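Long-range contacts in pirin-like protein YhaK (Escherichia coli, PDB 2VEC), which is a cytoplasmic, redox-sensitive bicupin of the pirin family that lacks quercetin 2,3-dioxygenase activity and whose physiological role is not settled: residues A[115-120]-A[148-153]; A[161-166]-A[193-198]; A[214-219]-A[238-243]. All blocks are in the same frame, centred on the assembly; numbering follows the deposited sequence.

Contact 1 (A[115-120]-A[148-153]); sequences LLSTQP and RENPLI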
# COMPACT_ATOMS: atom_id res chain seq x y z
N LEU A 115 -7.68 -6.51 -0.74
CA LEU A 115 -7.46 -6.70 0.68
C LEU A 115 -7.83 -8.13 1.11
O LEU A 115 -8.94 -8.60 0.88
CB LEU A 115 -8.25 -5.67 1.51
CG LEU A 115 -8.10 -5.80 3.03
CD1 LEU A 115 -6.71 -5.33 3.50
CD2 LEU A 115 -9.18 -5.05 3.80
N LEU A 116 -6.88 -8.83 1.73
CA LEU A 116 -7.18 -10.14 2.33
C LEU A 116 -7.16 -9.97 3.83
O LEU A 116 -6.13 -9.60 4.39
CB LEU A 116 -6.11 -11.16 1.89
CG LEU A 116 -5.96 -11.32 0.38
CD1 LEU A 116 -4.74 -12.20 0.06
CD2 LEU A 116 -7.24 -11.96 -0.17
N SER A 117 -8.31 -10.22 4.47
CA SER A 117 -8.44 -10.09 5.93
C SER A 117 -8.20 -11.50 6.40
O SER A 117 -9.08 -12.35 6.26
CB SER A 117 -9.82 -9.58 6.32
OG SER A 117 -9.92 -8.23 5.88
N THR A 118 -6.97 -11.77 6.83
CA THR A 118 -6.52 -13.16 6.95
C THR A 118 -7.00 -13.78 8.25
O THR A 118 -7.37 -13.06 9.20
CB THR A 118 -4.98 -13.30 6.84
OG1 THR A 118 -4.37 -12.69 7.98
CG2 THR A 118 -4.45 -12.62 5.57
N GLN A 119 -6.98 -15.10 8.28
CA GLN A 119 -7.52 -15.86 9.40
C GLN A 119 -6.45 -16.78 9.94
O GLN A 119 -5.71 -17.38 9.18
CB GLN A 119 -8.71 -16.72 8.96
CG GLN A 119 -9.77 -16.07 8.09
CD GLN A 119 -10.81 -17.11 7.60
OE1 GLN A 119 -10.72 -17.64 6.48
NE2 GLN A 119 -11.77 -17.45 8.48
N PRO A 120 -6.38 -16.90 11.28
CA PRO A 120 -5.45 -17.78 12.00
C PRO A 120 -5.30 -19.18 11.41
O PRO A 120 -6.30 -19.89 11.25
CB PRO A 120 -6.09 -17.87 13.38
CG PRO A 120 -6.69 -16.53 13.58
CD PRO A 120 -7.19 -16.10 12.22
N ARG A 148 -12.07 -9.10 15.13
CA ARG A 148 -12.84 -8.07 14.43
C ARG A 148 -13.40 -8.58 13.11
O ARG A 148 -12.65 -9.15 12.30
CB ARG A 148 -11.99 -6.81 14.22
CG ARG A 148 -12.04 -5.89 15.44
CD ARG A 148 -10.94 -4.90 15.58
NE ARG A 148 -11.13 -3.66 14.86
CZ ARG A 148 -11.31 -2.46 15.41
NH1 ARG A 148 -11.41 -2.30 16.72
NH2 ARG A 148 -11.44 -1.40 14.61
N GLU A 149 -14.69 -8.33 12.89
CA GLU A 149 -15.37 -8.73 11.64
C GLU A 149 -14.81 -7.93 10.47
O GLU A 149 -14.54 -6.74 10.58
CB GLU A 149 -16.90 -8.54 11.72
CG GLU A 149 -17.66 -9.42 12.76
CD GLU A 149 -19.15 -9.07 12.88
OE1 GLU A 149 -19.72 -8.54 11.88
OE2 GLU A 149 -19.77 -9.33 13.96
N ASN A 150 -14.61 -8.61 9.34
CA ASN A 150 -14.26 -7.93 8.10
C ASN A 150 -14.43 -8.92 6.95
O ASN A 150 -14.18 -10.11 7.14
CB ASN A 150 -12.81 -7.42 8.13
CG ASN A 150 -12.66 -6.10 7.40
OD1 ASN A 150 -13.49 -5.19 7.58
ND2 ASN A 150 -11.59 -5.96 6.62
N PRO A 151 -14.82 -8.44 5.76
CA PRO A 151 -14.98 -9.42 4.66
C PRO A 151 -13.64 -10.10 4.38
O PRO A 151 -12.60 -9.46 4.50
CB PRO A 151 -15.38 -8.54 3.46
CG PRO A 151 -15.90 -7.31 4.02
CD PRO A 151 -15.08 -7.07 5.29
N LEU A 152 -13.65 -11.39 4.04
CA LEU A 152 -12.40 -12.12 3.73
C LEU A 152 -11.63 -11.48 2.58
O LEU A 152 -10.41 -11.36 2.64
CB LEU A 152 -12.71 -13.59 3.36
CG LEU A 152 -13.15 -14.50 4.51
CD1 LEU A 152 -13.25 -15.92 4.01
CD2 LEU A 152 -12.20 -14.41 5.68
N ILE A 153 -12.35 -11.08 1.52
CA ILE A 153 -11.72 -10.58 0.30
C ILE A 153 -12.51 -9.38 -0.21
O ILE A 153 -13.75 -9.45 -0.33
CB ILE A 153 -11.75 -11.69 -0.79
CG1 ILE A 153 -10.87 -12.89 -0.40
CG2 ILE A 153 -11.36 -11.13 -2.22
CD1 ILE A 153 -11.11 -14.14 -1.27
O HOH W 1 -10.88 -7.97 2.99
O HOH W 2 -8.70 -13.57 3.13
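L116 and I153 face each other as an antiparallel non-hydrogen-bonded pair, their CA atoms 5.0 Å apart, and next to it the amide N of S117 donates to L152 O at 3.0 Å. L116 and I153 put their side chains on the same face of the sheet, where they run side by side with L116 CD2 3.8 Å from I153 CG1. The polar centre is S117. Its OG stands beside the backbone N (chi1 -68°) and receives the side-chain amide of N150, ND2 to OG 2.9 Å, in a bond that is straight (166° at the hydrogen) and close to the amide plane. A water joins the same site, accepting from S117 OG while donating to the carbonyl oxygens of L115 and P151, so OG both gives and takes a hydrogen bond. Farther along, L152 CD2 lies against the end of Q119, 3.6 Å from its CD, the two side chains crossing at about a right angle. N150 ND2 also donates to Q177 O, and R179 bonds the carbonyls of T118 and R148. The contact thus starts the pairing of the edge strand 153-157 with strand 112-116, whose other neighbour is strand 85-93.

Contact 2 (A[161-166]-A[193-198]); sequences GKQQLI and ESANFQ
NE2 of Q163 lies over one face of the F197 ring, 3.9 Å above its plane and offset toward the rim, while OE1 sits outside the rim, 3.2 Å from F197 CE1. The amide is inclined to the ring, their planes 35° apart. H185 meets the same ring in an edge-to-face arrangement. Q163 and F197 come from opposite directions, and CB of Q163 also touches the ring, 3.8 Å from F197 CE1.

What fixes the rotation of the amide is a hydrogen bond from Q163 NE2 to the backbone O of N196, 3.0 Å long and 168° at the hydrogen. The acceptor is nearly in the glutamine amide plane, whereas the donor is tilted from the carbonyl plane of N196. NE2 also rests against the methyl of A195. At the other end of the contact K162 reaches the backbone O of S194 with NZ at 2.8 Å, approaching nearly along the C=O axis. A bend at chi3 turns the ammonium onto that carbonyl. A water accepts from both K162 NZ and S194 N, giving the lysine a second link to the same residue. E193 OE1 is hydrogen-bonded to the backbone N of D190; its OE2, 4.7 Å from K162 NZ, is too far for a salt bridge, though the charge may still favour the ammonium.

Each strand pairs within its own sheet of the C-terminal cupin, 163-168 with 183-189 and 194-198 with 238-243. The axes of 163-166 and 194-198, 9.2 Å apart at 36°, are therefore bridged by side chains such as Q163, K162 and F197, the last also packing on I187 and L241.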
# COMPACT_ATOMS: atom_id res chain seq x y z
N GLY A 161 -6.86 9.03 -10.34
CA GLY A 161 -7.01 10.50 -10.31
C GLY A 161 -5.91 11.08 -9.40
O GLY A 161 -5.05 10.35 -8.90
N LYS A 162 -5.94 12.39 -9.19
CA LYS A 162 -4.90 13.03 -8.34
C LYS A 162 -4.78 12.35 -6.99
O LYS A 162 -3.65 12.05 -6.54
CB LYS A 162 -5.17 14.51 -8.14
CG LYS A 162 -5.14 15.34 -9.42
CD LYS A 162 -5.19 16.86 -9.11
CE LYS A 162 -4.10 17.28 -8.08
NZ LYS A 162 -4.20 18.75 -7.81
N GLN A 163 -5.91 12.10 -6.31
CA GLN A 163 -5.86 11.32 -5.07
C GLN A 163 -7.12 10.52 -4.90
O GLN A 163 -8.20 10.99 -5.27
CB GLN A 163 -5.66 12.21 -3.83
CG GLN A 163 -6.73 13.34 -3.64
CD GLN A 163 -6.60 13.92 -2.24
OE1 GLN A 163 -6.87 13.23 -1.24
NE2 GLN A 163 -6.14 15.17 -2.16
N GLN A 164 -7.00 9.30 -4.39
CA GLN A 164 -8.18 8.47 -4.11
C GLN A 164 -8.00 7.86 -2.74
O GLN A 164 -6.93 7.40 -2.41
CB GLN A 164 -8.35 7.38 -5.18
CG GLN A 164 -9.59 6.51 -4.96
CD GLN A 164 -9.74 5.40 -6.00
OE1 GLN A 164 -8.81 5.07 -6.73
NE2 GLN A 164 -10.92 4.79 -6.03
N LEU A 165 -9.06 7.85 -1.94
CA LEU A 165 -9.06 7.09 -0.70
C LEU A 165 -9.37 5.65 -1.09
O LEU A 165 -10.45 5.36 -1.62
CB LEU A 165 -10.13 7.67 0.24
CG LEU A 165 -10.37 6.89 1.53
CD1 LEU A 165 -9.14 7.05 2.48
CD2 LEU A 165 -11.63 7.37 2.18
N ILE A 166 -8.41 4.74 -0.90
CA ILE A 166 -8.60 3.38 -1.40
C ILE A 166 -8.87 2.41 -0.26
O ILE A 166 -9.26 1.25 -0.50
CB ILE A 166 -7.43 2.93 -2.32
CG1 ILE A 166 -6.09 2.81 -1.54
CG2 ILE A 166 -7.34 3.86 -3.57
CD1 ILE A 166 -4.98 2.00 -2.30
N GLU A 193 2.48 19.14 -9.78
CA GLU A 193 1.10 19.09 -9.24
C GLU A 193 1.16 18.80 -7.74
O GLU A 193 2.17 18.29 -7.24
CB GLU A 193 0.27 17.99 -9.91
CG GLU A 193 -0.15 18.22 -11.36
CD GLU A 193 -1.40 17.40 -11.74
OE1 GLU A 193 -1.36 16.14 -11.75
OE2 GLU A 193 -2.42 18.02 -12.08
N SER A 194 0.10 19.13 -7.02
CA SER A 194 0.07 18.88 -5.57
C SER A 194 -1.28 18.35 -5.11
O SER A 194 -2.30 18.54 -5.79
CB SER A 194 0.41 20.16 -4.78
OG SER A 194 -0.45 21.21 -5.12
N ALA A 195 -1.28 17.71 -3.94
CA ALA A 195 -2.48 17.13 -3.33
C ALA A 195 -2.38 17.33 -1.83
O ALA A 195 -1.29 17.12 -1.25
CB ALA A 195 -2.60 15.64 -3.67
N ASN A 196 -3.49 17.73 -1.21
CA ASN A 196 -3.51 18.00 0.23
C ASN A 196 -4.30 16.90 0.96
O ASN A 196 -5.31 16.38 0.42
CB ASN A 196 -4.13 19.40 0.50
CG ASN A 196 -4.18 19.75 2.00
OD1 ASN A 196 -5.24 19.68 2.63
ND2 ASN A 196 -3.02 20.10 2.58
N PHE A 197 -3.87 16.58 2.18
CA PHE A 197 -4.45 15.50 3.00
C PHE A 197 -4.63 15.98 4.44
O PHE A 197 -3.73 16.61 5.03
CB PHE A 197 -3.61 14.22 2.93
CG PHE A 197 -3.34 13.75 1.52
CD1 PHE A 197 -4.17 12.80 0.92
CD2 PHE A 197 -2.29 14.29 0.79
CE1 PHE A 197 -3.94 12.37 -0.41
CE2 PHE A 197 -2.05 13.89 -0.54
CZ PHE A 197 -2.87 12.92 -1.13
N GLN A 198 -5.79 15.68 5.01
CA GLN A 198 -6.09 15.95 6.41
C GLN A 198 -5.93 14.60 7.11
O GLN A 198 -6.53 13.61 6.71
CB GLN A 198 -7.52 16.48 6.57
CG GLN A 198 -7.72 17.94 6.07
CD GLN A 198 -8.98 18.66 6.63
OE1 GLN A 198 -10.12 18.30 6.32
NE2 GLN A 198 -8.75 19.73 7.40
O HOH W 3 -2.03 20.66 -8.49

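Contact 3 (A[214-219]-A[238-243]); sequences HALTHH and NITLVA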
# COMPACT_ATOMS: atom_id res chain seq x y z
N HIS A 214 7.98 15.70 -2.69
CA HIS A 214 8.25 16.15 -1.35
C HIS A 214 6.98 16.46 -0.60
O HIS A 214 5.91 16.59 -1.19
CB HIS A 214 9.22 17.34 -1.33
CG HIS A 214 8.79 18.50 -2.17
ND1 HIS A 214 8.91 18.52 -3.55
CD2 HIS A 214 8.27 19.71 -1.83
CE1 HIS A 214 8.47 19.68 -4.01
NE2 HIS A 214 8.10 20.43 -2.99
N ALA A 215 7.09 16.50 0.72
CA ALA A 215 5.94 16.80 1.55
C ALA A 215 6.18 18.12 2.25
O ALA A 215 7.30 18.40 2.70
CB ALA A 215 5.72 15.70 2.54
N LEU A 216 5.12 18.93 2.33
CA LEU A 216 5.08 20.16 3.10
C LEU A 216 4.05 20.05 4.23
O LEU A 216 3.00 19.42 4.08
CB LEU A 216 4.67 21.35 2.23
CG LEU A 216 5.11 21.42 0.76
CD1 LEU A 216 4.28 22.47 0.02
CD2 LEU A 216 6.56 21.86 0.78
N THR A 217 4.37 20.69 5.34
CA THR A 217 3.44 20.90 6.45
C THR A 217 3.60 22.36 6.84
O THR A 217 4.72 22.88 6.83
CB THR A 217 3.74 20.00 7.66
OG1 THR A 217 5.09 20.18 8.09
CG2 THR A 217 3.58 18.56 7.27
N HIS A 218 2.48 23.04 7.12
CA HIS A 218 2.49 24.47 7.45
C HIS A 218 3.24 25.29 6.39
O HIS A 218 3.90 26.28 6.73
CB HIS A 218 3.08 24.74 8.85
CG HIS A 218 2.58 23.81 9.91
ND1 HIS A 218 3.39 22.86 10.50
CD2 HIS A 218 1.36 23.68 10.48
CE1 HIS A 218 2.68 22.17 11.38
NE2 HIS A 218 1.45 22.65 11.39
N HIS A 219 3.14 24.87 5.13
CA HIS A 219 3.75 25.61 4.01
C HIS A 219 5.28 25.58 4.06
O HIS A 219 5.95 26.46 3.50
CB HIS A 219 3.24 27.07 3.96
CG HIS A 219 1.75 27.20 4.04
ND1 HIS A 219 0.90 26.78 3.03
CD2 HIS A 219 0.95 27.70 5.02
CE1 HIS A 219 -0.35 27.01 3.39
NE2 HIS A 219 -0.35 27.56 4.59
N ASN A 238 -2.05 18.05 8.78
CA ASN A 238 -2.26 18.34 7.35
C ASN A 238 -0.95 18.19 6.64
O ASN A 238 0.08 18.69 7.11
CB ASN A 238 -2.73 19.78 7.11
CG ASN A 238 -4.16 20.01 7.49
OD1 ASN A 238 -5.09 19.70 6.73
ND2 ASN A 238 -4.36 20.63 8.65
N ILE A 239 -0.99 17.53 5.48
CA ILE A 239 0.21 17.29 4.70
C ILE A 239 -0.09 17.55 3.22
O ILE A 239 -1.13 17.10 2.70
CB ILE A 239 0.74 15.83 4.83
CG1 ILE A 239 1.15 15.48 6.29
CG2 ILE A 239 1.97 15.67 3.97
CD1 ILE A 239 1.55 14.00 6.47
N THR A 240 0.79 18.30 2.57
CA THR A 240 0.66 18.57 1.15
C THR A 240 1.81 17.87 0.47
O THR A 240 2.95 17.99 0.92
CB THR A 240 0.77 20.07 0.83
OG1 THR A 240 -0.34 20.74 1.41
CG2 THR A 240 0.75 20.30 -0.67
N LEU A 241 1.48 17.14 -0.60
CA LEU A 241 2.47 16.42 -1.39
C LEU A 241 2.63 17.09 -2.72
O LEU A 241 1.64 17.42 -3.38
CB LEU A 241 2.00 14.99 -1.66
CG LEU A 241 1.76 14.09 -0.43
CD1 LEU A 241 1.44 12.70 -0.93
CD2 LEU A 241 2.96 14.11 0.52
N VAL A 242 3.88 17.23 -3.15
CA VAL A 242 4.15 17.95 -4.42
C VAL A 242 5.06 17.08 -5.29
O VAL A 242 6.14 16.64 -4.83
CB VAL A 242 4.86 19.31 -4.18
CG1 VAL A 242 5.09 20.05 -5.51
CG2 VAL A 242 4.06 20.19 -3.20
N ALA A 243 4.63 16.83 -6.53
CA ALA A 243 5.40 15.96 -7.41
C ALA A 243 6.61 16.66 -8.00
O ALA A 243 6.51 17.79 -8.47
CB ALA A 243 4.52 15.36 -8.51
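H214 and V242, L216 and T240 form two hydrogen-bonded pairs of an antiparallel beta ladder in a sheet of the C-terminal cupin, with A215 and L241 as the non-hydrogen-bonded pair between them. The four bonds are 2.8 to 3.0 Å long, and the T240 N to L216 O bond is almost straight at 178°. On one face H214 and V242 run side by side. The imidazole takes up chi1 55°, CG between backbone N and carbonyl carbon, bringing the ring over V242. V242 CB makes a CH-pi contact 3.9 Å from the ring centroid, and CG1 reaches CE1. H214 ND1 is hydrogen-bonded to D244 OD2, consistent with a fixed ring orientation. CD1 of L216 meets V242 CG2 at 4.0 Å, while its CD2 lies in plane at the imidazole edge.

The other face carries A215 and L241, with A215 CB touching both L241 CD2 and I239 CG2; A215 and L241 pack on L206 of strand 203-208, in the facing sheet. T240 OG1 receives N196 ND2 from strand 194-198, the next strand. T217 holds CG2 beside its backbone N, and this methyl comes 3.5 Å from N238 O and 4.0 Å from I239 CG1.

How the contacts relate
The three contacts follow one another along the chain, each closing before the next opens. Contact 1 lies in the N-terminal part, at the edge of a six-stranded antiparallel sheet, where strand 153-157 pairs with 112-116. Contacts 2 and 3 lie in the C-terminal cupin, as expected of a bicupin, their centres 11 Å apart. They share a sheet through neighbouring strands 194-198 and 238-243, linked by probable hydrogen bonds, F197 N to I239 O at 2.8 Å and A195 O to L241 N at 2.9 Å; contact 2 ties it to strand 163-168 of the facing sheet. Centre to centre, contact 1 is 27 Å from contact 2 (nearest atoms about 7 Å, not touching) and 33 Å from contact 3, across the chain's centre.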